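Local coordinates for protein lysine/ornithine decarboxylase (Vibrio vulnificus, PDB 2PLJ) that catalyses the decarboxylation of lysine and ornithine, giving cadaverine and putrescine, with pyridoxal phosphate as cofactor, at residues L85-H90 with G386-A391; S327-M332 with S390-D395; L58-D63 with P91-T96; F256-T261 with G292-A297. All blocks are in the same frame, centred on the assembly; numbering follows the deposited sequence.

Interaction 1. Residues L85-H90 with G386-A391. With P3T ((4-{[(4-aminobutyl)amino]methyl}-5-hydroxy-6-methylpyridin-3-yl)methyl dihydrogen phosphate), chain D.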
# COMPACT_ATOMS: atom_id res chain seq x y z
N LEU A 85 -13.25 11.63 5.36
CA LEU A 85 -13.39 10.18 5.18
C LEU A 85 -12.04 9.52 4.95
O LEU A 85 -11.86 8.35 5.31
CB LEU A 85 -14.32 9.83 4.02
CG LEU A 85 -15.79 9.66 4.40
CD1 LEU A 85 -16.37 10.95 4.92
CD2 LEU A 85 -16.57 9.10 3.19
N LYS A 86 -11.12 10.24 4.32
CA LYS A 86 -9.80 9.67 3.83
C LYS A 86 -9.13 8.65 4.80
O LYS A 86 -8.78 7.51 4.41
CB LYS A 86 -8.78 10.82 3.61
CG LYS A 86 -8.94 11.73 2.39
CD LYS A 86 -7.88 12.86 2.48
CE LYS A 86 -6.77 12.55 3.55
NZ LYS A 86 -6.25 13.68 4.41
N PRO A 87 -8.92 9.05 6.08
CA PRO A 87 -8.20 8.10 6.96
C PRO A 87 -8.92 6.79 7.30
O PRO A 87 -8.25 5.80 7.65
CB PRO A 87 -8.00 8.89 8.25
CG PRO A 87 -9.16 9.91 8.22
CD PRO A 87 -9.19 10.32 6.78
N LEU A 88 -10.25 6.80 7.24
CA LEU A 88 -11.07 5.62 7.60
C LEU A 88 -12.46 5.84 6.98
O LEU A 88 -13.34 6.37 7.64
CB LEU A 88 -11.15 5.40 9.13
CG LEU A 88 -11.95 4.14 9.50
CD1 LEU A 88 -11.35 2.87 8.82
CD2 LEU A 88 -12.05 3.99 11.03
N PRO A 89 -12.60 5.51 5.69
CA PRO A 89 -13.85 5.76 4.95
C PRO A 89 -14.84 4.63 5.17
O PRO A 89 -15.17 3.88 4.24
CB PRO A 89 -13.36 5.79 3.49
CG PRO A 89 -12.24 4.77 3.44
CD PRO A 89 -11.54 4.96 4.80
N HIS A 90 -15.29 4.48 6.42
CA HIS A 90 -16.03 3.28 6.82
C HIS A 90 -17.50 3.65 7.00
O HIS A 90 -17.83 4.60 7.71
CB HIS A 90 -15.45 2.72 8.10
CG HIS A 90 -15.98 1.37 8.47
ND1 HIS A 90 -17.31 1.14 8.73
CD2 HIS A 90 -15.34 0.19 8.67
CE1 HIS A 90 -17.49 -0.14 9.02
NE2 HIS A 90 -16.31 -0.74 9.00
N GLY A 386 -6.70 3.26 13.90
CA GLY A 386 -7.90 3.63 13.14
C GLY A 386 -7.64 4.41 11.86
O GLY A 386 -8.44 4.34 10.92
N ALA A 387 -6.57 5.21 11.84
CA ALA A 387 -6.40 6.21 10.79
C ALA A 387 -5.21 5.86 9.89
O ALA A 387 -4.12 5.59 10.41
CB ALA A 387 -6.19 7.63 11.40
N TYR A 388 -5.42 5.87 8.56
CA TYR A 388 -4.34 5.60 7.57
C TYR A 388 -3.67 4.25 7.87
O TYR A 388 -2.43 4.14 7.95
CB TYR A 388 -3.31 6.76 7.53
CG TYR A 388 -3.98 8.12 7.44
CD1 TYR A 388 -4.62 8.53 6.27
CD2 TYR A 388 -3.99 8.99 8.56
CE1 TYR A 388 -5.23 9.78 6.18
CE2 TYR A 388 -4.60 10.27 8.49
CZ TYR A 388 -5.25 10.64 7.30
OH TYR A 388 -5.86 11.85 7.21
N THR A 389 -4.52 3.25 8.07
CA THR A 389 -4.07 1.86 8.33
C THR A 389 -4.71 0.95 7.25
O THR A 389 -4.14 0.79 6.16
CB THR A 389 -4.41 1.45 9.80
OG1 THR A 389 -5.82 1.71 10.05
CG2 THR A 389 -3.54 2.24 10.80
N SER A 390 -5.91 0.43 7.53
CA SER A 390 -6.68 -0.34 6.58
C SER A 390 -6.97 0.48 5.31
O SER A 390 -7.01 -0.08 4.20
CB SER A 390 -8.02 -0.80 7.19
OG SER A 390 -8.74 0.30 7.72
N ALA A 391 -7.07 1.81 5.46
CA ALA A 391 -7.35 2.67 4.31
C ALA A 391 -6.25 2.52 3.24
O ALA A 391 -6.51 2.74 2.06
CB ALA A 391 -7.52 4.15 4.73
OAE P3T D . -7.11 15.38 10.52
PAU P3T D . -6.07 14.66 9.55
OAF P3T D . -6.48 13.12 9.35
OAC P3T D . -4.61 14.80 9.96
OAP P3T D . -6.17 15.25 8.05
CAM P3T D . -7.48 15.13 7.34
CAS P3T D . -7.33 16.00 6.08
CAH P3T D . -8.15 17.13 6.07
NAO P3T D . -8.11 17.97 5.04
CAQ P3T D . -7.28 17.80 4.01
CAA P3T D . -7.27 18.85 2.87
CAR P3T D . -6.40 16.70 3.97
OAD P3T D . -5.59 16.55 2.91
CAT P3T D . -6.41 15.77 5.04
CAG P3T D . -5.57 14.62 4.97
NAN P3T D . -4.47 14.64 4.23
CAL P3T D . -3.51 13.52 4.02
CAK P3T D . -3.09 12.84 5.33
CAJ P3T D . -2.17 11.64 4.92
CAI P3T D . -1.68 10.88 6.15
NAB P3T D . -0.64 9.88 5.81
O HOH W 1 -7.45 3.24 7.93
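Tyr388 lies alongside Pro87, and its ring is held between this proline and the bound ligand. With chi1 at -48°, Tyr388 CG sits beside the backbone N, anti to the carbonyl carbon, and the tyrosine and proline side chains lie side by side, pointing the same way. CG meets P3T CAI at 3.8 Å. CD1 and CE1 pass Pro87 CA, CE1 at 3.5 Å. CE2 lies near P3T OAF, and Tyr388 CZ meets Pro87 CB at 3.4 Å. Pro87 CB makes a CH-pi contact over one face, 3.5 Å from the ring centroid. P3T CAI, in the aminobutyl arm, lies over the centre of the opposite face. At the tip, Tyr388 OH donates to the phosphate oxygen P3T OAF at 2.6 Å.

Both loops line the active site of a beta/alpha-barrel decarboxylase. Lys86 follows the barrel strand 79-84. Its NZ is modelled as bonded to P3T CAG, a doubtful link, since NZ also lies too close to P3T NAN.

In the backbone, Tyr388 N donates to Pro87 O at 3.0 Å, in the carbonyl plane and on a lone pair. Water 1 also donates to Pro87 O, and it accepts from Thr389 N and Ala391 N. Phe396 of the second subunit packs on Tyr388 and Ala391.

Interaction 2. Residues S327-M332 with S390-D395; sequences SFSGLM and SATATD
The polar core of the contact is a pair of hydroxyls. Ser329 OG and Thr392 OG1 lie 2.7 Å apart, within hydrogen-bonding distance. Gly326 O is a further partner of Ser329 OG, and Thr389 O of Thr392 OG1. Both hydroxyls stand between the backbone N and the carbonyl carbon of their own residue (chi1 57° for Ser329, 55° for Thr392). In both residues the bond from CA to CB points toward the other segment.

The van der Waals contacts gather round the same pair. Ser329 CB lies 3.3 Å from Thr392 O, and Thr392 CB lies 3.6 Å from Ser329 OG. Further along, the backbones run close without a bond, with Ser327 O 4.3 Å from Ser390 N. They come nearest here, where the CA atoms of Ser327 and Ser390 are 4.8 Å apart, and they are also close at Ser329 and Ala393.

Residues 327-332 run into the short helix 330-333 and include most of it. Residues 390-395 lie in the connection from strand 379-382 to strand 403-407. Both segments belong to the beta-barrel domain.

Backbone bonds shape each side. Met332 N donates to Ser329 O, and Ala393 N donates to Ser390 O, closing the turn that presents Thr392. Among the side chains, Ser327 OG bonds Asp322 OD2.

The subunit interface runs alongside, and Tyr325 of the second subunit packs on Thr392.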
# COMPACT_ATOMS: atom_id res chain seq x y z
N SER A 327 -2.63 -3.84 7.52
CA SER A 327 -3.05 -2.81 8.48
C SER A 327 -1.92 -1.93 8.94
O SER A 327 -2.15 -0.78 9.35
CB SER A 327 -3.73 -3.41 9.72
OG SER A 327 -4.76 -4.31 9.37
N PHE A 328 -0.68 -2.44 8.81
CA PHE A 328 0.52 -1.67 9.20
C PHE A 328 1.15 -0.91 8.06
O PHE A 328 2.28 -0.44 8.16
CB PHE A 328 1.52 -2.58 9.92
CG PHE A 328 1.00 -3.07 11.24
CD1 PHE A 328 1.14 -2.30 12.40
CD2 PHE A 328 0.31 -4.29 11.33
CE1 PHE A 328 0.62 -2.76 13.64
CE2 PHE A 328 -0.22 -4.75 12.56
CZ PHE A 328 -0.06 -3.98 13.71
N SER A 329 0.39 -0.78 6.96
CA SER A 329 0.87 -0.02 5.80
C SER A 329 1.20 1.44 6.17
O SER A 329 2.01 2.06 5.47
CB SER A 329 -0.18 -0.07 4.67
OG SER A 329 -1.45 0.42 5.12
N GLY A 330 0.57 1.96 7.24
CA GLY A 330 0.90 3.30 7.81
C GLY A 330 2.36 3.45 8.25
O GLY A 330 2.90 4.54 8.26
N LEU A 331 3.03 2.32 8.56
CA LEU A 331 4.48 2.36 8.84
C LEU A 331 5.24 2.90 7.64
O LEU A 331 6.23 3.61 7.80
CB LEU A 331 5.02 0.97 9.17
CG LEU A 331 4.41 0.32 10.42
CD1 LEU A 331 5.07 -1.07 10.57
CD2 LEU A 331 4.62 1.12 11.68
N MET A 332 4.74 2.60 6.45
CA MET A 332 5.33 3.03 5.19
C MET A 332 4.81 4.38 4.70
O MET A 332 5.60 5.28 4.38
CB MET A 332 5.11 1.95 4.12
CG MET A 332 5.80 0.60 4.45
SD MET A 332 7.60 0.69 4.62
CE MET A 332 8.13 0.78 2.92
N SER A 390 -5.91 0.43 7.53
CA SER A 390 -6.68 -0.34 6.58
C SER A 390 -6.97 0.48 5.31
O SER A 390 -7.01 -0.08 4.20
CB SER A 390 -8.02 -0.80 7.19
OG SER A 390 -8.74 0.30 7.72
N ALA A 391 -7.07 1.81 5.46
CA ALA A 391 -7.35 2.67 4.31
C ALA A 391 -6.25 2.52 3.24
O ALA A 391 -6.51 2.74 2.06
CB ALA A 391 -7.52 4.15 4.73
N THR A 392 -5.02 2.20 3.67
CA THR A 392 -3.89 2.14 2.76
C THR A 392 -3.36 0.69 2.58
O THR A 392 -2.24 0.48 2.13
CB THR A 392 -2.75 3.12 3.18
OG1 THR A 392 -2.37 2.86 4.53
CG2 THR A 392 -3.22 4.55 3.02
N ALA A 393 -4.19 -0.29 2.97
CA ALA A 393 -3.83 -1.70 2.79
C ALA A 393 -3.78 -2.08 1.30
O ALA A 393 -4.45 -1.43 0.44
CB ALA A 393 -4.82 -2.63 3.56
N THR A 394 -3.03 -3.17 1.01
CA THR A 394 -2.88 -3.69 -0.35
C THR A 394 -3.41 -5.13 -0.39
O THR A 394 -3.80 -5.69 0.65
CB THR A 394 -1.41 -3.73 -0.79
OG1 THR A 394 -0.76 -4.88 -0.18
CG2 THR A 394 -0.67 -2.43 -0.40
N ASP A 395 -3.37 -5.74 -1.57
CA ASP A 395 -3.62 -7.18 -1.70
C ASP A 395 -2.37 -7.98 -2.11
O ASP A 395 -2.46 -9.03 -2.76
CB ASP A 395 -4.75 -7.37 -2.70
CG ASP A 395 -6.05 -6.69 -2.23
OD1 ASP A 395 -6.62 -7.15 -1.22
OD2 ASP A 395 -6.47 -5.69 -2.85

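Interaction 3. Residues L58-D63 with P91-T96; sequences LLLDCD and PVVVRT
Cys62 and Thr96 bring the two backbones nearest, with their CA atoms 6.8 Å apart, where strand 57-61 turns into helix 62-75 beside the first turns of helix 91-100.

In Cys62 and Leu60 the bond from CA to CB points toward helix 91-100. Cys62 SG sits beside its backbone N, anti to the carbonyl carbon (chi1 -65°), and this places the sulfur between two residues one helical turn apart. It touches Val92 CG1 at 3.4 Å. It also lies 3.4 Å from Thr96 OG1. Leu60 is two residues earlier and in the strand. Its CD2 meets Val93 CG2 at 3.8 Å, the two side chains crossing at a slant, while CD1 is a little farther from the same methyl.

The threonine hydroxyl is tied down within its own helix. Thr96 OG1 donates to Val92 O at 2.9 Å, from above the carbonyl plane. Thr96 N bonds the same oxygen from the opposite face, so two donors of one residue grip it. At the strand end, Asp61 is the N-cap of helix 62-75. Its OD1 accepts from Asp63 N at 3.0 Å, and Asn408 ND2 is another partner of that oxygen. Around the contact, Ile65 of helix 62-75 packs on Leu60, Val93 and Thr96, and Ala406 of strand 403-407 packs on Val92.

This is a mostly apolar junction between the two domains of the fold: a strand of the mixed beta sheet, and the helix that follows strand 79-84 on the outside of the beta/alpha barrel.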
# COMPACT_ATOMS: atom_id res chain seq x y z
N LEU A 58 -9.62 -5.96 12.80
CA LEU A 58 -9.57 -4.59 13.30
C LEU A 58 -10.88 -4.37 14.08
O LEU A 58 -11.97 -4.49 13.51
CB LEU A 58 -9.47 -3.62 12.13
CG LEU A 58 -8.15 -3.69 11.36
CD1 LEU A 58 -8.29 -2.95 10.06
CD2 LEU A 58 -7.03 -3.04 12.16
N LEU A 59 -10.77 -4.09 15.38
CA LEU A 59 -11.94 -3.89 16.22
C LEU A 59 -12.26 -2.39 16.28
O LEU A 59 -11.49 -1.61 16.83
CB LEU A 59 -11.75 -4.48 17.63
CG LEU A 59 -11.28 -5.94 17.67
CD1 LEU A 59 -11.14 -6.39 19.13
CD2 LEU A 59 -12.26 -6.84 16.88
N LEU A 60 -13.40 -2.03 15.72
CA LEU A 60 -13.83 -0.63 15.66
C LEU A 60 -14.88 -0.36 16.74
O LEU A 60 -15.95 -0.98 16.78
CB LEU A 60 -14.43 -0.35 14.28
CG LEU A 60 -15.26 0.94 14.15
CD1 LEU A 60 -14.31 2.15 14.39
CD2 LEU A 60 -15.92 0.99 12.75
N ASP A 61 -14.54 0.57 17.63
CA ASP A 61 -15.44 0.87 18.75
C ASP A 61 -16.12 2.22 18.48
O ASP A 61 -15.49 3.30 18.61
CB ASP A 61 -14.66 0.90 20.07
CG ASP A 61 -15.57 1.16 21.29
OD1 ASP A 61 -16.79 1.39 21.09
OD2 ASP A 61 -15.04 1.15 22.44
N CYS A 62 -17.42 2.19 18.10
CA CYS A 62 -18.16 3.44 17.80
C CYS A 62 -18.28 4.41 18.98
O CYS A 62 -18.50 5.60 18.79
CB CYS A 62 -19.55 3.13 17.25
SG CYS A 62 -19.41 2.28 15.65
N ASP A 63 -18.17 3.89 20.20
CA ASP A 63 -18.18 4.77 21.39
C ASP A 63 -16.99 5.73 21.33
O ASP A 63 -17.08 6.90 21.72
CB ASP A 63 -18.09 3.92 22.67
CG ASP A 63 -19.39 3.21 23.01
OD1 ASP A 63 -20.49 3.71 22.64
OD2 ASP A 63 -19.30 2.18 23.70
N PRO A 91 -18.41 2.90 6.36
CA PRO A 91 -19.84 3.29 6.41
C PRO A 91 -20.40 3.38 7.86
O PRO A 91 -21.23 4.25 8.13
CB PRO A 91 -20.56 2.17 5.65
CG PRO A 91 -19.52 1.24 5.16
CD PRO A 91 -18.15 1.67 5.58
N VAL A 92 -19.93 2.52 8.74
CA VAL A 92 -20.37 2.59 10.15
C VAL A 92 -19.88 3.87 10.84
O VAL A 92 -20.62 4.51 11.58
CB VAL A 92 -19.95 1.36 10.94
CG1 VAL A 92 -20.27 1.56 12.44
CG2 VAL A 92 -20.75 0.15 10.43
N VAL A 93 -18.66 4.28 10.52
CA VAL A 93 -18.12 5.55 11.04
C VAL A 93 -18.98 6.73 10.52
O VAL A 93 -19.33 7.66 11.28
CB VAL A 93 -16.62 5.71 10.70
CG1 VAL A 93 -16.15 7.14 11.05
CG2 VAL A 93 -15.78 4.60 11.45
N VAL A 94 -19.28 6.71 9.22
CA VAL A 94 -20.14 7.73 8.61
C VAL A 94 -21.51 7.80 9.31
O VAL A 94 -21.96 8.90 9.71
CB VAL A 94 -20.28 7.51 7.07
CG1 VAL A 94 -21.28 8.48 6.47
CG2 VAL A 94 -18.91 7.72 6.41
N ARG A 95 -22.18 6.64 9.43
CA ARG A 95 -23.49 6.60 10.11
C ARG A 95 -23.42 7.12 11.55
O ARG A 95 -24.29 7.91 11.99
CB ARG A 95 -24.09 5.19 10.10
CG ARG A 95 -24.55 4.73 8.73
CD ARG A 95 -25.60 3.62 8.87
NE ARG A 95 -25.08 2.47 9.60
CZ ARG A 95 -24.53 1.39 9.03
NH1 ARG A 95 -24.42 1.33 7.70
NH2 ARG A 95 -24.11 0.37 9.79
N THR A 96 -22.39 6.68 12.27
CA THR A 96 -22.22 7.04 13.69
C THR A 96 -22.09 8.57 13.84
O THR A 96 -22.74 9.21 14.68
CB THR A 96 -20.98 6.32 14.29
OG1 THR A 96 -21.22 4.90 14.39
CG2 THR A 96 -20.61 6.89 15.68

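Interaction 4. Residues F256-T261 with G292-A297. With P3T ((4-{[(4-aminobutyl)amino]methyl}-5-hydroxy-6-methylpyridin-3-yl)methyl dihydrogen phosphate), chain D.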
# COMPACT_ATOMS: atom_id res chain seq x y z
N PHE A 256 -5.27 17.71 13.62
CA PHE A 256 -5.28 17.64 15.07
C PHE A 256 -4.67 16.31 15.45
O PHE A 256 -4.99 15.28 14.84
CB PHE A 256 -6.73 17.75 15.59
CG PHE A 256 -7.46 18.93 15.00
CD1 PHE A 256 -7.19 20.23 15.44
CD2 PHE A 256 -8.32 18.74 13.91
CE1 PHE A 256 -7.85 21.33 14.85
CE2 PHE A 256 -8.98 19.83 13.32
CZ PHE A 256 -8.74 21.13 13.79
N PRO A 257 -3.75 16.34 16.42
CA PRO A 257 -2.94 15.16 16.73
C PRO A 257 -3.55 14.23 17.79
O PRO A 257 -4.35 14.66 18.63
CB PRO A 257 -1.63 15.78 17.25
CG PRO A 257 -2.12 16.99 18.05
CD PRO A 257 -3.31 17.53 17.19
N VAL A 258 -3.11 12.98 17.76
CA VAL A 258 -3.50 12.00 18.79
C VAL A 258 -2.26 11.31 19.33
O VAL A 258 -1.18 11.36 18.73
CB VAL A 258 -4.47 10.93 18.23
CG1 VAL A 258 -5.70 11.58 17.66
CG2 VAL A 258 -3.79 10.06 17.19
N ASN A 259 -2.42 10.65 20.47
CA ASN A 259 -1.31 9.94 21.09
C ASN A 259 -1.05 8.64 20.37
O ASN A 259 -1.96 7.83 20.22
CB ASN A 259 -1.62 9.62 22.55
CG ASN A 259 -1.75 10.88 23.38
OD1 ASN A 259 -2.78 11.12 24.00
ND2 ASN A 259 -0.74 11.70 23.34
N TYR A 260 0.20 8.46 19.95
CA TYR A 260 0.68 7.13 19.52
C TYR A 260 1.59 6.60 20.61
O TYR A 260 1.11 6.14 21.63
CB TYR A 260 1.35 7.18 18.14
CG TYR A 260 0.33 7.37 17.06
CD1 TYR A 260 -0.37 6.26 16.53
CD2 TYR A 260 0.00 8.65 16.60
CE1 TYR A 260 -1.35 6.44 15.53
CE2 TYR A 260 -0.97 8.85 15.62
CZ TYR A 260 -1.65 7.74 15.09
OH TYR A 260 -2.63 7.98 14.12
N THR A 261 2.90 6.69 20.42
CA THR A 261 3.81 6.24 21.49
C THR A 261 4.39 7.41 22.28
O THR A 261 5.12 7.20 23.24
CB THR A 261 4.97 5.36 20.95
OG1 THR A 261 5.78 6.14 20.07
CG2 THR A 261 4.40 4.13 20.20
N GLY A 292 -9.72 14.38 10.56
CA GLY A 292 -9.78 12.96 10.18
C GLY A 292 -9.24 12.11 11.31
O GLY A 292 -10.01 11.54 12.12
N ARG A 293 -7.90 12.08 11.38
CA ARG A 293 -7.19 11.21 12.32
C ARG A 293 -7.72 11.34 13.74
O ARG A 293 -7.84 10.35 14.46
CB ARG A 293 -5.70 11.57 12.29
CG ARG A 293 -4.83 10.67 13.18
CD ARG A 293 -3.37 11.23 13.29
NE ARG A 293 -2.74 11.51 11.99
CZ ARG A 293 -2.01 10.62 11.30
NH1 ARG A 293 -1.83 9.36 11.76
NH2 ARG A 293 -1.46 10.98 10.14
N PHE A 294 -8.00 12.58 14.17
CA PHE A 294 -8.37 12.75 15.58
C PHE A 294 -9.62 11.95 15.94
O PHE A 294 -9.74 11.39 17.02
CB PHE A 294 -8.56 14.24 15.92
CG PHE A 294 -8.78 14.49 17.39
CD1 PHE A 294 -7.69 14.64 18.27
CD2 PHE A 294 -10.09 14.49 17.92
CE1 PHE A 294 -7.90 14.81 19.64
CE2 PHE A 294 -10.32 14.69 19.29
CZ PHE A 294 -9.23 14.85 20.16
N ILE A 295 -10.55 11.87 14.98
CA ILE A 295 -11.80 11.19 15.24
C ILE A 295 -11.67 9.66 15.20
O ILE A 295 -12.23 8.96 16.07
CB ILE A 295 -12.93 11.72 14.28
CG1 ILE A 295 -13.33 13.14 14.70
CG2 ILE A 295 -14.20 10.84 14.33
CD1 ILE A 295 -14.20 13.84 13.67
N CYS A 296 -10.95 9.15 14.20
CA CYS A 296 -10.93 7.69 13.96
C CYS A 296 -9.74 6.96 14.56
O CYS A 296 -9.86 5.80 14.90
CB CYS A 296 -11.04 7.33 12.47
SG CYS A 296 -9.78 8.10 11.46
N ALA A 297 -8.59 7.64 14.66
CA ALA A 297 -7.38 6.87 15.03
C ALA A 297 -7.53 6.01 16.32
O ALA A 297 -7.16 4.83 16.32
CB ALA A 297 -6.12 7.77 15.09
OAE P3T D . -7.11 15.38 10.52
PAU P3T D . -6.07 14.66 9.55
OAF P3T D . -6.48 13.12 9.35
OAC P3T D . -4.61 14.80 9.96
OAP P3T D . -6.17 15.25 8.05
CAM P3T D . -7.48 15.13 7.34
CAS P3T D . -7.33 16.00 6.08
CAH P3T D . -8.15 17.13 6.07
NAO P3T D . -8.11 17.97 5.04
CAQ P3T D . -7.28 17.80 4.01
CAA P3T D . -7.27 18.85 2.87
CAR P3T D . -6.40 16.70 3.97
OAD P3T D . -5.59 16.55 2.91
CAT P3T D . -6.41 15.77 5.04
CAG P3T D . -5.57 14.62 4.97
NAN P3T D . -4.47 14.64 4.23
CAL P3T D . -3.51 13.52 4.02
CAK P3T D . -3.09 12.84 5.33
CAJ P3T D . -2.17 11.64 4.92
CAI P3T D . -1.68 10.88 6.15
NAB P3T D . -0.64 9.88 5.81
O HOH W 2 -3.73 14.38 12.44
O HOH W 3 -7.21 15.06 13.07
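Val258 and Phe294 form the tight, apolar half of this contact. Val258 CG1 sits 3.6 Å from Phe294 CA and also touches CD1, reaching the ring obliquely. Pro257 O meets the ring edge, in its plane, 3.4 Å from Phe294 CD1. Phe256 CB packs on Phe294 CB, and Val258 CG2 packs on Ala297 CB.

Tyr260 and Arg293 close one end. Arg293 NH1 donates to Tyr260 OH at 2.8 Å, nearly straight (159°) and within the guanidinium plane, while the tyrosine ring stands 78° to that plane. Arg293 NH2 is held by Asp334 and Ser217.

The N terminus of helix 293-296 is a phosphate-binding site, as in many beta/alpha barrels. Gly292 N donates to P3T OAE at 2.8 Å, and Arg293 N donates to P3T OAF at 2.7 Å. The positive end of the helix dipole probably adds to the attraction.

On the phosphate side the link between the segments is looser and runs through water. Waters 2 and 3 both donate to Phe256 O and to the phosphate. Water 3 also accepts from Phe294 N at 2.8 Å, and water 2 takes a weak bond from Arg293 NE.

From the N terminus, segment 58-63 opens interaction 3, which closes at 91-96. Segment 85-90 starts interaction 1 inside that loop, so the two cross, and Leu88 packs on Val93 between them. Interaction 1 closes only at 386-391. Interaction 4 (256-261 with 292-297) is nested within this long loop and shares its ligand. Ala297 O accepts from Gly386 N, a probable hydrogen bond between them. Interaction 2 opens at 327-332 and ends on the same stretch as interaction 1, sharing Ser390 and Ala391. Interactions 1 and 3 tie the barrel to the mixed-sheet domain, interaction 2 lies within the sheet domain, and interaction 4 within the barrel.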